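Local coordinates for uncharacterized protein (Pyrococcus furiosus, PDB 4XM2), which is uncharacterized but, as a zinc-bound member of the GlcNAc-PI de-N-acetylase family, probably removes acetyl groups from N-acetylated sugars, at residues E38-D43 with C66-Y71. Numbering follows the deposited sequence.
Sequences EPHPDD and CMTDGY. With ZN (zinc ion), chain J.
Glu38 and Cys66 pair as parallel neighbours at the C-terminal ends of strands 33-38 and 61-68, where Met67 N donates a nearly straight hydrogen bond to Glu38 O (2.8 Å, 169°). One residue on, Pro39 O takes the Thr68 hydroxyl in its carbonyl plane, OG1 to O 2.6 Å, and a weak bond from Thr68 N. Chi1 of 71° sets OG1 between Thr68's own N and carbonyl carbon, alongside the His40 ring and 2.9 Å from its CD2. The same ring binds zinc through His40 ND1 at 2.2 Å, while its NE2 is hydrogen-bonded to Asp150; Asp43 OD2 at 2.4 Å, His151 and two waters complete the site. This is the HPDD loop of the GlcNAc-PI de-N-acetylase family, carried at the carboxyl ends of the strands of a parallel sheet; Asp42 OD1 accepts from a zinc-bound water that also donates to Asp43 OD1. A valine in place of Thr68 would probably cost Pro39 O its hydroxyl donor, leaving the 38-43 loop less firmly tied. Cys66 SG lies 3.4 Å from Pro41 N and 3.7 Å from Pro41 CD, while the Glu38 chain, extended beyond CG, runs along Cys66 SG and its OE1 accepts a hydrogen bond from Cys44 N.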
loop_
_atom_site.group_PDB
_atom_site.type_symbol
_atom_site.label_atom_id
_atom_site.label_comp_id
_atom_site.label_asym_id
_atom_site.label_seq_id
_atom_site.Cartn_x
_atom_site.Cartn_y
_atom_site.Cartn_z
ATOM N N GLU D 38 -7.924 -1.736 -23.132
ATOM C CA GLU D 38 -7.298 -0.445 -23.348
ATOM C C GLU D 38 -7.038 0.292 -22.044
ATOM O O GLU D 38 -7.833 0.170 -21.102
ATOM C CB GLU D 38 -8.085 0.464 -24.325
ATOM C CG GLU D 38 -9.529 0.684 -23.966
ATOM C CD GLU D 38 -10.233 1.657 -24.896
ATOM O OE1 GLU D 38 -9.666 1.999 -25.954
ATOM O OE2 GLU D 38 -11.356 2.096 -24.563
ATOM N N PRO D 39 -5.925 1.043 -21.962
ATOM C CA PRO D 39 -5.629 1.844 -20.720
ATOM C C PRO D 39 -6.550 3.041 -20.536
ATOM O O PRO D 39 -6.926 3.359 -19.404
ATOM C CB PRO D 39 -4.205 2.325 -20.933
ATOM C CG PRO D 39 -3.632 1.385 -22.053
ATOM C CD PRO D 39 -4.774 0.968 -22.888
ATOM N N HIS D 40 -6.901 3.707 -21.642
ATOM C CA HIS D 40 -7.779 4.890 -21.614
ATOM C C HIS D 40 -8.813 4.758 -22.718
ATOM O O HIS D 40 -8.626 3.956 -23.611
ATOM C CB HIS D 40 -6.980 6.182 -21.868
ATOM C CG HIS D 40 -5.865 6.387 -20.904
ATOM N ND1 HIS D 40 -4.546 6.198 -21.251
ATOM C CD2 HIS D 40 -5.873 6.667 -19.572
ATOM C CE1 HIS D 40 -3.784 6.402 -20.183
ATOM N NE2 HIS D 40 -4.568 6.673 -19.150
ATOM N N PRO D 41 -9.883 5.565 -22.659
ATOM C CA PRO D 41 -10.777 5.782 -23.800
ATOM C C PRO D 41 -10.023 6.365 -24.976
ATOM O O PRO D 41 -9.531 7.512 -24.885
ATOM C CB PRO D 41 -11.776 6.840 -23.298
ATOM C CG PRO D 41 -11.683 6.761 -21.762
ATOM C CD PRO D 41 -10.260 6.371 -21.489
ATOM N N ASP D 42 -9.955 5.590 -26.060
ATOM C CA ASP D 42 -9.261 5.957 -27.296
ATOM C C ASP D 42 -8.082 5.074 -27.652
ATOM O O ASP D 42 -7.624 5.126 -28.790
ATOM C CB ASP D 42 -8.922 7.472 -27.409
ATOM C CG ASP D 42 -7.582 7.888 -26.681
ATOM O OD1 ASP D 42 -6.777 7.020 -26.287
ATOM O OD2 ASP D 42 -7.350 9.126 -26.528
ATOM N N ASP D 43 -7.607 4.217 -26.747
ATOM C CA ASP D 43 -6.415 3.430 -27.133
ATOM C C ASP D 43 -6.666 2.297 -28.095
ATOM O O ASP D 43 -5.892 2.130 -29.034
ATOM C CB ASP D 43 -5.571 2.957 -25.953
ATOM C CG ASP D 43 -4.930 4.096 -25.259
ATOM O OD1 ASP D 43 -4.037 4.718 -25.863
ATOM O OD2 ASP D 43 -5.357 4.385 -24.119
ATOM N N CYS D 66 -12.021 -1.090 -20.833
ATOM C CA CYS D 66 -11.311 0.151 -20.663
ATOM C C CYS D 66 -10.879 0.313 -19.180
ATOM O O CYS D 66 -11.725 0.344 -18.289
ATOM C CB CYS D 66 -12.164 1.333 -21.097
ATOM S SG CYS D 66 -11.075 2.780 -21.142
ATOM N N MET D 67 -9.568 0.329 -18.950
ATOM C CA MET D 67 -8.950 0.260 -17.577
ATOM C C MET D 67 -9.280 1.471 -16.761
ATOM O O MET D 67 -9.659 1.331 -15.597
ATOM C CB MET D 67 -7.433 0.105 -17.630
ATOM C CG MET D 67 -6.992 -1.150 -18.359
ATOM S SD MET D 67 -7.647 -2.699 -17.734
ATOM C CE MET D 67 -7.108 -2.754 -16.002
ATOM N N THR D 68 -9.223 2.633 -17.402
ATOM C CA THR D 68 -9.476 3.896 -16.722
ATOM C C THR D 68 -10.620 4.730 -17.283
ATOM O O THR D 68 -11.228 4.418 -18.320
ATOM C CB THR D 68 -8.178 4.790 -16.592
ATOM O OG1 THR D 68 -7.783 5.309 -17.863
ATOM C CG2 THR D 68 -6.993 4.008 -15.936
ATOM N N ASP D 69 -10.906 5.829 -16.595
ATOM C CA ASP D 69 -11.963 6.734 -16.999
ATOM C C ASP D 69 -11.439 7.908 -17.800
ATOM O O ASP D 69 -12.248 8.709 -18.306
ATOM C CB ASP D 69 -12.665 7.254 -15.771
ATOM C CG ASP D 69 -11.715 7.975 -14.811
ATOM O OD1 ASP D 69 -10.572 8.390 -15.215
ATOM O OD2 ASP D 69 -12.164 8.197 -13.664
ATOM N N GLY D 70 -10.113 8.058 -17.901
ATOM C CA GLY D 70 -9.533 9.141 -18.752
ATOM C C GLY D 70 -9.770 10.519 -18.187
ATOM O O GLY D 70 -9.687 11.516 -18.886
ATOM N N TYR D 71 -10.070 10.572 -16.902
ATOM C CA TYR D 71 -10.251 11.809 -16.108
ATOM C C TYR D 71 -9.210 12.945 -16.229
ATOM O O TYR D 71 -9.537 14.124 -15.971
ATOM C CB TYR D 71 -10.382 11.339 -14.647
ATOM C CG TYR D 71 -10.543 12.333 -13.518
ATOM C CD1 TYR D 71 -11.762 12.414 -12.823
ATOM C CD2 TYR D 71 -9.471 13.132 -13.089
ATOM C CE1 TYR D 71 -11.924 13.310 -11.754
ATOM C CE2 TYR D 71 -9.616 14.025 -12.010
ATOM C CZ TYR D 71 -10.843 14.081 -11.323
ATOM O OH TYR D 71 -11.024 14.948 -10.252
HETATM ZN ZN ZN J . -3.721 5.882 -23.245
HETATM O O HOH W 1 -4.734 7.473 -24.654
HETATM O O HOH W 2 -2.910 7.832 -23.293
#